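Side-chain contacts in trehalose monomycolate transport factor A (PDB 6T84), which is required for MmpL3-dependent transport of trehalose monomycolate to the mycobacterial cell wall, and for growth and cell elongation: residues G39-V44 against A71-L76; V62-I67 against E164-V169; T82-D87 against L117-R122; M142-N147 against D174-L179. All blocks are in the same frame, centred on the assembly; numbering follows the deposited sequence. Where two conformers were deposited one is given.

Interaction 1 of 4, residues G39-V44 against A71-L76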
loop_
_atom_site.group_PDB
_atom_site.type_symbol
_atom_site.label_atom_id
_atom_site.label_comp_id
_atom_site.label_asym_id
_atom_site.label_seq_id
_atom_site.Cartn_x
_atom_site.Cartn_y
_atom_site.Cartn_z
ATOM N N GLY A 39 4.313 0.440 7.420
ATOM C CA GLY A 39 3.458 -0.662 7.010
ATOM C C GLY A 39 4.168 -1.976 7.215
ATOM O O GLY A 39 4.831 -2.193 8.244
ATOM N N VAL A 40 4.105 -2.855 6.206
ATOM C CA VAL A 40 4.822 -4.127 6.315
ATOM C C VAL A 40 6.328 -3.997 6.262
ATOM O O VAL A 40 7.022 -4.965 6.606
ATOM C CB VAL A 40 4.405 -5.190 5.276
ATOM C CG1 VAL A 40 2.981 -5.515 5.431
ATOM C CG2 VAL A 40 4.654 -4.719 3.880
ATOM N N MET A 41 6.856 -2.839 5.871
ATOM C CA MET A 41 8.306 -2.699 5.756
ATOM C C MET A 41 8.996 -2.618 7.113
ATOM O O MET A 41 10.184 -2.932 7.199
ATOM C CB MET A 41 8.684 -1.471 4.939
ATOM C CG MET A 41 8.022 -1.315 3.621
ATOM S SD MET A 41 8.227 -2.753 2.538
ATOM C CE MET A 41 7.128 -2.279 1.212
ATOM N N SER A 42 8.278 -2.252 8.177
ATOM C CA SER A 42 8.958 -2.133 9.464
ATOM C C SER A 42 9.178 -3.484 10.142
ATOM O O SER A 42 10.115 -3.620 10.936
ATOM C CB SER A 42 8.224 -1.158 10.380
ATOM O OG SER A 42 6.885 -1.565 10.609
ATOM N N THR A 43 8.352 -4.489 9.836
ATOM C CA THR A 43 8.463 -5.810 10.448
ATOM C C THR A 43 9.259 -6.804 9.598
ATOM O O THR A 43 9.151 -8.019 9.802
ATOM C CB THR A 43 7.084 -6.369 10.811
ATOM O OG1 THR A 43 6.270 -6.473 9.635
ATOM C CG2 THR A 43 6.391 -5.461 11.824
ATOM N N VAL A 44 10.053 -6.314 8.641
ATOM C CA VAL A 44 10.903 -7.172 7.822
ATOM C C VAL A 44 12.273 -6.529 7.660
ATOM O O VAL A 44 12.448 -5.316 7.811
ATOM C CB VAL A 44 10.309 -7.488 6.427
ATOM C CG1 VAL A 44 8.946 -8.166 6.549
ATOM C CG2 VAL A 44 10.239 -6.218 5.578
ATOM N N ALA A 71 4.237 -10.622 2.093
ATOM C CA ALA A 71 3.188 -9.862 1.434
ATOM C C ALA A 71 3.550 -9.625 -0.020
ATOM O O ALA A 71 4.728 -9.596 -0.387
ATOM C CB ALA A 71 3.039 -8.474 2.075
ATOM N N THR A 72 2.526 -9.340 -0.823
ATOM C CA THR A 72 2.680 -8.683 -2.112
ATOM C C THR A 72 2.291 -7.222 -1.886
ATOM O O THR A 72 1.255 -6.951 -1.278
ATOM C CB THR A 72 1.748 -9.323 -3.152
ATOM O OG1 THR A 72 2.181 -10.690 -3.409
ATOM C CG2 THR A 72 1.700 -8.544 -4.495
ATOM N N VAL A 73 3.141 -6.300 -2.286
ATOM C CA VAL A 73 2.954 -4.869 -2.051
ATOM C C VAL A 73 2.772 -4.157 -3.378
ATOM O O VAL A 73 3.489 -4.432 -4.348
ATOM C CB VAL A 73 4.165 -4.287 -1.291
ATOM C CG1 VAL A 73 3.977 -2.799 -1.071
ATOM C CG2 VAL A 73 4.313 -5.017 0.052
ATOM N N ILE A 74 1.870 -3.178 -3.400
ATOM C CA ILE A 74 1.718 -2.257 -4.521
ATOM C C ILE A 74 1.980 -0.865 -3.974
ATOM O O ILE A 74 1.339 -0.459 -2.990
ATOM C CB ILE A 74 0.289 -2.345 -5.099
ATOM C CG1 ILE A 74 0.007 -3.760 -5.604
ATOM C CG2 ILE A 74 0.073 -1.286 -6.202
ATOM C CD1 ILE A 74 -1.518 -3.951 -6.015
ATOM N N ALA A 75 2.975 -0.162 -4.556
ATOM C CA ALA A 75 3.339 1.195 -4.131
ATOM C C ALA A 75 3.063 2.162 -5.266
ATOM O O ALA A 75 3.578 1.970 -6.370
ATOM C CB ALA A 75 4.820 1.294 -3.778
ATOM N N LEU A 76 2.269 3.206 -4.998
ATOM C CA LEU A 76 1.888 4.192 -6.005
ATOM C C LEU A 76 2.451 5.566 -5.653
ATOM O O LEU A 76 2.303 6.030 -4.521
ATOM C CB LEU A 76 0.370 4.281 -6.104
ATOM C CG LEU A 76 -0.221 5.352 -7.049
ATOM C CD1 LEU A 76 0.144 5.053 -8.504
ATOM C CD2 LEU A 76 -1.804 5.436 -6.904
#
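Val40 and Met41 both pack on Val73, each through a different methyl pair. Val40 has CG1 anti to its carbonyl carbon (chi1 -61°). CG2 then lies between the backbone N and the carbonyl carbon, and this is the methyl that reaches the strand. It meets Val73 CG2 at 3.9 Å. The two valines slide past each other in opposite directions. The same Val40 CG2 lies 4.5 Å from Ala71 CB, at the first residue of strand 71-77.

Met41 approaches in another way. Its chain bends at chi2 (-55°) and then extends, which carries the terminal methyl to the strand although the side chain leaves the backbone in another direction. Met41 CE meets Val73 CG1 at 3.9 Å, tip to tip. Val73 CG2 is 4.1 Å from Met41 CE, so the methionine methyl touches both branches. On Val73, CG1 thus faces Met41, while CG2 faces Val40 and also touches the methionine.

All four touching residues are buried, and the contact is purely apolar. Met41 also packs on Phe65 and Ile67 of strand 60-67 and on Trp36, while Val40 touches Ala152 of strand 148-153. The arrangement is a short 3-10 turn, within the loop between strands 28-29 and 49-50, packed on one face of the large antiparallel sheet in this probably cytoplasmic domain.

Interaction 2 of 4, residues V62-I67 against E164-V169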
loop_
_atom_site.group_PDB
_atom_site.type_symbol
_atom_site.label_atom_id
_atom_site.label_comp_id
_atom_site.label_asym_id
_atom_site.label_seq_id
_atom_site.Cartn_x
_atom_site.Cartn_y
_atom_site.Cartn_z
ATOM N N VAL A 62 4.146 3.147 -10.397
ATOM C CA VAL A 62 3.581 2.112 -9.534
ATOM C C VAL A 62 4.530 0.919 -9.573
ATOM O O VAL A 62 5.014 0.529 -10.643
ATOM C CB VAL A 62 2.139 1.719 -9.939
ATOM C CG1 VAL A 62 2.088 1.039 -11.306
ATOM C CG2 VAL A 62 1.505 0.785 -8.866
ATOM N N PHE A 63 4.825 0.371 -8.406
ATOM C CA PHE A 63 5.685 -0.809 -8.271
ATOM C C PHE A 63 4.931 -1.913 -7.561
ATOM O O PHE A 63 4.207 -1.633 -6.604
ATOM C CB PHE A 63 6.952 -0.467 -7.472
ATOM C CG PHE A 63 7.775 0.719 -8.068
ATOM C CD1 PHE A 63 7.768 1.029 -9.432
ATOM C CD2 PHE A 63 8.544 1.484 -7.265
ATOM C CE1 PHE A 63 8.526 2.083 -9.990
ATOM C CE2 PHE A 63 9.324 2.518 -7.796
ATOM C CZ PHE A 63 9.310 2.813 -9.162
ATOM N N ILE A 64 5.032 -3.144 -8.045
ATOM C CA ILE A 64 4.350 -4.290 -7.453
ATOM C C ILE A 64 5.409 -5.350 -7.235
ATOM O O ILE A 64 6.183 -5.645 -8.153
ATOM C CB ILE A 64 3.247 -4.807 -8.389
ATOM C CG1 ILE A 64 2.281 -3.640 -8.731
ATOM C CG2 ILE A 64 2.484 -5.973 -7.693
ATOM C CD1 ILE A 64 2.497 -3.031 -10.106
ATOM N N PHE A 65 5.446 -5.924 -6.037
ATOM C CA PHE A 65 6.536 -6.865 -5.757
ATOM C C PHE A 65 6.144 -7.752 -4.585
ATOM O O PHE A 65 5.195 -7.457 -3.848
ATOM C CB PHE A 65 7.868 -6.140 -5.467
ATOM C CG PHE A 65 7.747 -5.097 -4.419
ATOM C CD1 PHE A 65 7.904 -5.429 -3.065
ATOM C CD2 PHE A 65 7.413 -3.791 -4.759
ATOM C CE1 PHE A 65 7.719 -4.451 -2.054
ATOM C CE2 PHE A 65 7.274 -2.807 -3.762
ATOM C CZ PHE A 65 7.434 -3.137 -2.410
ATOM N N ASP A 66 6.868 -8.866 -4.437
ATOM C CA ASP A 66 6.665 -9.773 -3.322
ATOM C C ASP A 66 7.811 -9.606 -2.330
ATOM O O ASP A 66 8.966 -9.420 -2.723
ATOM C CB ASP A 66 6.646 -11.235 -3.795
ATOM C CG ASP A 66 5.554 -11.509 -4.798
ATOM O OD1 ASP A 66 4.522 -10.800 -4.790
ATOM O OD2 ASP A 66 5.706 -12.483 -5.569
ATOM N N ILE A 67 7.470 -9.670 -1.050
ATOM C CA ILE A 67 8.444 -9.820 0.026
ATOM C C ILE A 67 8.238 -11.231 0.544
ATOM O O ILE A 67 7.229 -11.512 1.188
ATOM C CB ILE A 67 8.194 -8.792 1.145
ATOM C CG1 ILE A 67 8.106 -7.374 0.528
ATOM C CG2 ILE A 67 9.257 -8.928 2.238
ATOM C CD1 ILE A 67 7.843 -6.269 1.553
ATOM N N GLU A 164 -7.439 -5.825 -8.587
ATOM C CA GLU A 164 -8.219 -5.105 -7.609
ATOM C C GLU A 164 -7.314 -4.280 -6.699
ATOM O O GLU A 164 -7.681 -3.197 -6.255
ATOM C CB GLU A 164 -9.023 -6.121 -6.794
ATOM C CG GLU A 164 -9.991 -5.495 -5.760
ATOM C CD GLU A 164 -10.974 -4.437 -6.313
ATOM O OE1 GLU A 164 -11.330 -4.443 -7.517
ATOM O OE2 GLU A 164 -11.407 -3.583 -5.510
ATOM N N GLY A 165 -6.082 -4.744 -6.468
ATOM C CA GLY A 165 -5.151 -3.977 -5.649
ATOM C C GLY A 165 -4.743 -2.675 -6.303
ATOM O O GLY A 165 -4.574 -1.651 -5.618
ATOM N N LEU A 166 -4.540 -2.695 -7.632
ATOM C CA LEU A 166 -4.281 -1.430 -8.329
ATOM C C LEU A 166 -5.430 -0.472 -8.119
ATOM O O LEU A 166 -5.205 0.703 -7.850
ATOM C CB LEU A 166 -4.046 -1.601 -9.836
ATOM C CG LEU A 166 -2.844 -2.400 -10.320
ATOM C CD1 LEU A 166 -2.906 -2.414 -11.829
ATOM C CD2 LEU A 166 -1.542 -1.784 -9.796
ATOM N N ARG A 167 -6.673 -0.952 -8.242
ATOM C CA ARG A 167 -7.806 -0.053 -8.029
ATOM C C ARG A 167 -7.869 0.423 -6.584
ATOM O O ARG A 167 -8.215 1.585 -6.318
ATOM C CB ARG A 167 -9.114 -0.742 -8.431
ATOM C CG ARG A 167 -10.339 0.147 -8.324
ATOM C CD ARG A 167 -10.194 1.369 -9.208
ATOM N NE ARG A 167 -10.112 0.998 -10.619
ATOM C CZ ARG A 167 -9.839 1.848 -11.603
ATOM N NH1 ARG A 167 -9.618 3.126 -11.338
ATOM N NH2 ARG A 167 -9.791 1.418 -12.855
ATOM N N THR A 168 -7.565 -0.468 -5.630
ATOM C CA THR A 168 -7.634 -0.100 -4.218
ATOM C C THR A 168 -6.589 0.964 -3.868
ATOM O O THR A 168 -6.902 1.937 -3.166
ATOM C CB THR A 168 -7.460 -1.363 -3.385
ATOM O OG1 THR A 168 -8.552 -2.263 -3.718
ATOM C CG2 THR A 168 -7.581 -1.038 -1.844
ATOM N N VAL A 169 -5.334 0.780 -4.322
ATOM C CA VAL A 169 -4.305 1.748 -3.968
ATOM C C VAL A 169 -4.612 3.105 -4.578
ATOM O O VAL A 169 -4.359 4.140 -3.955
ATOM C CB VAL A 169 -2.868 1.251 -4.276
ATOM C CG1 VAL A 169 -2.583 1.319 -5.765
ATOM C CG2 VAL A 169 -1.866 2.122 -3.500
#
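Leu166 meets Val62 and Ile64 through one methyl, CD2. The apolar contacts come first. Leu166 CD2 lies 4.1 Å from Val62 CG2 and 4.2 Å from Ile64 CD1. Val62 and Ile64 are two apart on their strand, and both CB atoms face the helix. Leu166 has CG anti to its carbonyl carbon (chi1 -63°), and its straight chain carries the methyl toward the strand. Its side chain crosses that of Val62 at about a right angle. Val62 has CG2 anti to its backbone N, and this branch is the one that touches the leucine. Trp17 of helix 10-21 touches both Ile64 and Leu166, and Ile74 of strand 71-77 packs beside Val62 and Ile64.

Hydrogen bonds occur within the helix. Glu164 O accepts two donors from the next turn. Thr168 N donates to Glu164 O at 2.8 Å, as in a regular helix. Thr168 OG1 donates to Glu164 O at 2.8 Å as well, from above the carbonyl plane, 43° out of it. The threonine hydroxyl is thereby tied to its own helix.

A salt bridge lies further along the strand. Asp66 forms it with Arg14 and also accepts hydrogen bonds from Thr72 and Asn51, so this buried carboxylate has several partners.

Between the two segments the chemistry is hydrocarbon alone. Helix 159-175 is therefore held to strand 60-67 here by shape and burial of methyl groups, while Thr168 bonds within its helix and Asp66 is paired with residues outside both segments.

Interaction 3 of 4, residues T82-D87 against L117-R122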
loop_
_atom_site.group_PDB
_atom_site.type_symbol
_atom_site.label_atom_id
_atom_site.label_comp_id
_atom_site.label_asym_id
_atom_site.label_seq_id
_atom_site.Cartn_x
_atom_site.Cartn_y
_atom_site.Cartn_z
ATOM N N THR A 82 3.487 14.495 1.729
ATOM C CA THR A 82 2.962 14.880 3.031
ATOM C C THR A 82 3.839 14.317 4.131
ATOM O O THR A 82 4.450 13.268 3.952
ATOM C CB THR A 82 1.524 14.357 3.225
ATOM O OG1 THR A 82 1.036 14.800 4.492
ATOM C CG2 THR A 82 1.403 12.788 3.243
ATOM N N ASN A 83 3.879 14.991 5.284
ATOM C CA ASN A 83 4.535 14.400 6.442
ATOM C C ASN A 83 3.580 13.611 7.327
ATOM O O ASN A 83 4.029 13.021 8.309
ATOM C CB ASN A 83 5.196 15.453 7.331
ATOM C CG ASN A 83 6.499 15.962 6.772
ATOM O OD1 ASN A 83 7.196 15.274 6.018
ATOM N ND2 ASN A 83 6.850 17.177 7.169
ATOM N N VAL A 84 2.301 13.598 7.035
ATOM C CA VAL A 84 1.362 12.784 7.828
ATOM C C VAL A 84 1.357 11.354 7.292
ATOM O O VAL A 84 1.413 11.143 6.072
ATOM C CB VAL A 84 -0.053 13.401 7.753
ATOM C CG1 VAL A 84 -1.126 12.573 8.524
ATOM C CG2 VAL A 84 -0.041 14.835 8.299
ATOM N N VAL A 85 1.273 10.369 8.192
ATOM C CA VAL A 85 1.099 8.953 7.825
ATOM C C VAL A 85 -0.275 8.514 8.291
ATOM O O VAL A 85 -0.618 8.719 9.452
ATOM C CB VAL A 85 2.180 8.061 8.463
ATOM C CG1 VAL A 85 1.876 6.547 8.252
ATOM C CG2 VAL A 85 3.516 8.404 7.873
ATOM N N VAL A 86 -1.037 7.947 7.390
ATOM C CA VAL A 86 -2.275 7.222 7.737
ATOM C C VAL A 86 -2.050 5.756 7.415
ATOM O O VAL A 86 -1.526 5.426 6.335
ATOM C CB VAL A 86 -3.473 7.793 6.956
ATOM C CG1 VAL A 86 -4.796 6.985 7.272
ATOM C CG2 VAL A 86 -3.686 9.293 7.293
ATOM N N ASP A 87 -2.477 4.870 8.326
ATOM C CA ASP A 87 -2.365 3.420 8.155
ATOM C C ASP A 87 -3.749 2.855 8.465
ATOM O O ASP A 87 -4.286 3.085 9.555
ATOM C CB ASP A 87 -1.309 2.901 9.151
ATOM C CG ASP A 87 -1.063 1.410 9.073
ATOM O OD1 ASP A 87 -2.047 0.666 9.233
ATOM O OD2 ASP A 87 0.117 0.989 8.909
ATOM N N LEU A 117 -3.492 12.884 14.449
ATOM C CA LEU A 117 -4.883 12.445 14.568
ATOM C C LEU A 117 -5.837 13.478 13.981
ATOM O O LEU A 117 -6.866 13.120 13.386
ATOM C CB LEU A 117 -5.222 12.158 16.033
ATOM C CG LEU A 117 -4.454 10.961 16.640
ATOM C CD1 LEU A 117 -4.931 10.722 18.105
ATOM C CD2 LEU A 117 -4.566 9.702 15.784
ATOM N N ASP A 118 -5.527 14.769 14.169
ATOM C CA ASP A 118 -6.383 15.818 13.631
ATOM C C ASP A 118 -6.434 15.784 12.112
ATOM O O ASP A 118 -7.511 15.875 11.513
ATOM C CB ASP A 118 -5.890 17.190 14.116
ATOM C CG ASP A 118 -6.294 17.472 15.555
ATOM O OD1 ASP A 118 -7.239 16.810 16.044
ATOM O OD2 ASP A 118 -5.669 18.345 16.194
ATOM N N ALA A 119 -5.273 15.645 11.466
ATOM C CA ALA A 119 -5.260 15.566 10.009
ATOM C C ALA A 119 -5.986 14.300 9.530
ATOM O O ALA A 119 -6.764 14.343 8.561
ATOM C CB ALA A 119 -3.821 15.580 9.487
ATOM N N ALA A 120 -5.749 13.166 10.201
ATOM C CA ALA A 120 -6.399 11.927 9.786
ATOM C C ALA A 120 -7.917 12.012 9.954
ATOM O O ALA A 120 -8.678 11.454 9.148
ATOM C CB ALA A 120 -5.806 10.789 10.588
ATOM N N ARG A 121 -8.376 12.683 11.013
ATOM C CA ARG A 121 -9.808 12.922 11.175
ATOM C C ARG A 121 -10.385 13.627 9.965
ATOM O O ARG A 121 -11.492 13.285 9.506
ATOM C CB ARG A 121 -10.021 13.789 12.408
ATOM C CG ARG A 121 -10.199 12.968 13.596
ATOM C CD ARG A 121 -10.874 13.710 14.739
ATOM N NE ARG A 121 -10.712 12.928 15.957
ATOM C CZ ARG A 121 -9.660 13.042 16.761
ATOM N NH1 ARG A 121 -8.713 13.929 16.486
ATOM N NH2 ARG A 121 -9.566 12.280 17.841
ATOM N N ARG A 122 -9.673 14.641 9.459
ATOM C CA ARG A 122 -10.165 15.374 8.295
ATOM C C ARG A 122 -10.260 14.474 7.072
ATOM O O ARG A 122 -11.214 14.576 6.290
ATOM C CB ARG A 122 -9.274 16.576 8.010
ATOM C CG ARG A 122 -9.443 17.678 9.053
ATOM C CD ARG A 122 -8.754 18.990 8.645
ATOM N NE ARG A 122 -7.391 18.785 8.160
ATOM C CZ ARG A 122 -6.294 18.914 8.904
ATOM N NH1 ARG A 122 -6.404 19.255 10.190
ATOM N NH2 ARG A 122 -5.090 18.702 8.360
#
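Val84 faces Ala119, and Val86 faces Ala120. All four CB atoms point across the contact. The pairs sit side by side along the chain leading into strand 86-90 and along the helix, with 6.6 Å between the CA atoms of Val86 and Ala120.

Val84 turns both branches to its partner. Val84 CG2 is 4.0 Å from Ala119 CB, and CG1 of Val84 is 4.2 Å from the same carbon. The alanine methyl thus sits against the fork of the valine. This follows from a chi1 of 178°, which sets CG1 anti to the backbone N and CG2 anti to the carbonyl carbon. Val86 has the same torsion but uses one branch: its CG2 lies 4.2 Å from Ala120 CB.

The flat group nearby belongs to the helix. The Arg122 guanidinium has Ala119 CA over one face, 3.5 Å above the plane and offset toward the rim. On the outer side of the helix, Arg121 NH1 forms a salt bridge with Asp118 OD1 at 3.3 Å.

Thr82 OG1 accepts from Val84 N at 3.1 Å, with an N-H...O angle of 165°. This is an ST turn, and it shapes the chain just before Val84. Ser114 of strand 110-114 touches Val84, Val86 and Ala120.

The small alanine methyls let the helix backbone come close to the chain. The contact itself is apolar and depends on fit, while the charged side chains of Asp118, Arg121 and Arg122 are exposed.

Interaction 4 of 4, residues M142-N147 against D174-L179. With SO4 (sulfate ion), chain C.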
loop_
_atom_site.group_PDB
_atom_site.type_symbol
_atom_site.label_atom_id
_atom_site.label_comp_id
_atom_site.label_asym_id
_atom_site.label_seq_id
_atom_site.Cartn_x
_atom_site.Cartn_y
_atom_site.Cartn_z
ATOM N N MET A 142 -3.022 -0.825 4.367
ATOM C CA MET A 142 -2.854 0.268 3.414
ATOM C C MET A 142 -2.287 1.445 4.179
ATOM O O MET A 142 -2.752 1.752 5.287
ATOM C CB MET A 142 -4.210 0.714 2.810
ATOM C CG MET A 142 -4.975 -0.449 2.201
ATOM S SD MET A 142 -6.453 0.152 1.384
ATOM C CE MET A 142 -7.672 -0.663 2.370
ATOM N N TRP A 143 -1.308 2.148 3.591
ATOM C CA TRP A 143 -0.699 3.246 4.328
ATOM C C TRP A 143 -0.019 4.161 3.342
ATOM O O TRP A 143 0.216 3.786 2.198
ATOM C CB TRP A 143 0.293 2.781 5.404
ATOM C CG TRP A 143 1.646 2.288 4.874
ATOM C CD1 TRP A 143 2.823 2.997 4.933
ATOM C CD2 TRP A 143 1.967 1.016 4.257
ATOM N NE1 TRP A 143 3.853 2.231 4.400
ATOM C CE2 TRP A 143 3.360 1.033 3.965
ATOM C CE3 TRP A 143 1.219 -0.145 3.942
ATOM C CZ2 TRP A 143 4.017 -0.049 3.381
ATOM C CZ3 TRP A 143 1.860 -1.193 3.333
ATOM C CH2 TRP A 143 3.254 -1.154 3.086
ATOM N N ASN A 144 0.290 5.363 3.790
ATOM C CA ASN A 144 1.139 6.221 2.986
ATOM C C ASN A 144 2.408 6.598 3.725
ATOM O O ASN A 144 2.509 6.542 4.957
ATOM C CB ASN A 144 0.440 7.480 2.547
ATOM C CG ASN A 144 0.285 8.454 3.708
ATOM O OD1 ASN A 144 -0.546 8.239 4.640
ATOM N ND2 ASN A 144 1.084 9.534 3.687
ATOM N N GLU A 145 3.402 6.961 2.910
ATOM C CA GLU A 145 4.626 7.603 3.375
ATOM C C GLU A 145 4.703 8.936 2.639
ATOM O O GLU A 145 3.717 9.390 2.059
ATOM C CB GLU A 145 5.842 6.680 3.187
ATOM C CG GLU A 145 5.607 5.384 3.975
ATOM C CD GLU A 145 6.739 4.415 4.043
ATOM O OE1 GLU A 145 7.901 4.831 3.926
ATOM O OE2 GLU A 145 6.475 3.216 4.276
ATOM N N GLN A 146 5.867 9.598 2.664
ATOM C CA GLN A 146 5.865 10.965 2.185
ATOM C C GLN A 146 5.396 11.081 0.734
ATOM O O GLN A 146 4.567 11.938 0.404
ATOM C CB GLN A 146 7.250 11.575 2.350
ATOM C CG GLN A 146 7.242 13.058 1.945
ATOM C CD GLN A 146 8.525 13.768 2.271
ATOM O OE1 GLN A 146 9.133 13.515 3.303
ATOM N NE2 GLN A 146 8.938 14.669 1.389
ATOM N N ASN A 147 5.942 10.248 -0.157
ATOM C CA ASN A 147 5.678 10.349 -1.578
ATOM C C ASN A 147 5.039 9.113 -2.188
ATOM O O ASN A 147 5.031 8.975 -3.427
ATOM C CB ASN A 147 7.028 10.621 -2.256
ATOM C CG ASN A 147 7.586 11.956 -1.861
ATOM O OD1 ASN A 147 6.950 12.956 -2.120
ATOM N ND2 ASN A 147 8.778 11.970 -1.239
ATOM N N ASP A 174 -6.329 8.595 -3.614
ATOM C CA ASP A 174 -7.239 9.722 -3.858
ATOM C C ASP A 174 -7.791 10.265 -2.539
ATOM O O ASP A 174 -7.867 11.485 -2.341
ATOM C CB ASP A 174 -8.403 9.297 -4.769
ATOM C CG ASP A 174 -8.005 9.206 -6.243
ATOM O OD1 ASP A 174 -6.889 9.665 -6.592
ATOM O OD2 ASP A 174 -8.801 8.666 -7.053
ATOM N N LEU A 175 -8.133 9.381 -1.610
ATOM C CA LEU A 175 -8.717 9.816 -0.352
ATOM C C LEU A 175 -7.699 10.544 0.510
ATOM O O LEU A 175 -8.084 11.401 1.314
ATOM C CB LEU A 175 -9.295 8.606 0.389
ATOM C CG LEU A 175 -10.517 7.924 -0.234
ATOM C CD1 LEU A 175 -10.677 6.493 0.307
ATOM C CD2 LEU A 175 -11.774 8.739 0.116
ATOM N N LEU A 176 -6.408 10.247 0.346
ATOM C CA LEU A 176 -5.346 10.879 1.122
ATOM C C LEU A 176 -4.798 12.129 0.450
ATOM O O LEU A 176 -3.851 12.747 0.980
ATOM C CB LEU A 176 -4.170 9.887 1.370
ATOM C CG LEU A 176 -4.570 8.649 2.218
ATOM C CD1 LEU A 176 -3.239 7.939 2.491
ATOM C CD2 LEU A 176 -5.284 9.076 3.524
ATOM N N ARG A 177 -5.379 12.544 -0.682
ATOM C CA ARG A 177 -4.918 13.784 -1.321
ATOM C C ARG A 177 -5.068 14.999 -0.408
ATOM O O ARG A 177 -4.334 15.987 -0.585
ATOM C CB ARG A 177 -5.649 14.039 -2.644
ATOM C CG ARG A 177 -5.135 13.251 -3.834
ATOM C CD ARG A 177 -6.060 13.417 -5.046
ATOM N NE ARG A 177 -6.591 14.776 -5.111
ATOM C CZ ARG A 177 -7.797 15.085 -5.579
ATOM N NH1 ARG A 177 -8.598 14.122 -6.020
ATOM N NH2 ARG A 177 -8.206 16.350 -5.596
ATOM N N VAL A 178 -5.993 14.931 0.571
ATOM C CA VAL A 178 -6.259 16.006 1.544
ATOM C C VAL A 178 -5.190 16.139 2.621
ATOM O O VAL A 178 -5.195 17.130 3.360
ATOM C CB VAL A 178 -7.680 15.891 2.150
ATOM C CG1 VAL A 178 -8.718 15.858 1.025
ATOM C CG2 VAL A 178 -7.773 14.683 3.042
ATOM N N LEU A 179 -4.237 15.200 2.718
ATOM C CA LEU A 179 -3.210 15.316 3.744
ATOM C C LEU A 179 -2.330 16.537 3.460
ATOM O O LEU A 179 -2.065 16.863 2.286
ATOM C CB LEU A 179 -2.352 14.056 3.781
ATOM C CG LEU A 179 -3.099 12.792 4.268
ATOM C CD1 LEU A 179 -2.130 11.602 4.276
ATOM C CD2 LEU A 179 -3.840 13.104 5.640
HETATM S S SO4 C . 11.132 9.147 -2.058
HETATM O O1 SO4 C . 10.248 9.656 -0.995
HETATM O O2 SO4 C . 12.101 10.189 -2.408
HETATM O O3 SO4 C . 11.855 7.961 -1.592
HETATM O O4 SO4 C . 10.468 8.852 -3.277
#
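The amide of Asn144 has two leucine methyls on the same side of its plane. Leu176 CD1 lies 3.5 Å from Asn144 OD1, and Leu179 CD1 lies 3.7 Å from that oxygen. The side chains of Asn144 and Leu179 come from opposite directions. At its polar end, Asn144 OD1 accepts from Val86 N, while ND2 donates to Val84 O and to Glu145 O. The last bond is 3.1 Å between Asn144 ND2 and Glu145 O, with the donor above the carbonyl plane. These bonds hold the buried amide in place and satisfy it among hydrocarbon neighbours.

The Trp143 ring has Glu145 at its edge. Trp143 NE1 donates to Glu145 OE2 at 2.8 Å, in the ring plane and onto the anti lone pair. Asn147 ND2 donates to O1 of a sulfate ion, probably from the crystallisation liquor, which Trp148 also binds.

Leu176 and Leu179 also touch Val86, and Leu175 packs on helix 126-134. The end of helix 159-175 and the turn after it thus lie against strands 141-144 and 86-90.

All four contacts reach the same antiparallel sheet. Interactions 1 and 2 use the adjacent strands 71-77 and 60-67, with centres about 10 Å apart. Interactions 3 and 4 use the adjacent strands 86-90 and 141-144, with centres about 8 Å apart. Interactions 2 and 3 are the most distant pair, about 22 Å between centres, and do not touch. Helix 159-175 serves both interactions 2 and 4, and so spans the two halves of the sheet. Along the chain, interactions 1, 3 and 4 follow in series. Interaction 2 brackets interaction 3 and crosses interactions 1 and 4. Early and late parts of this domain are thus joined into one compact unit.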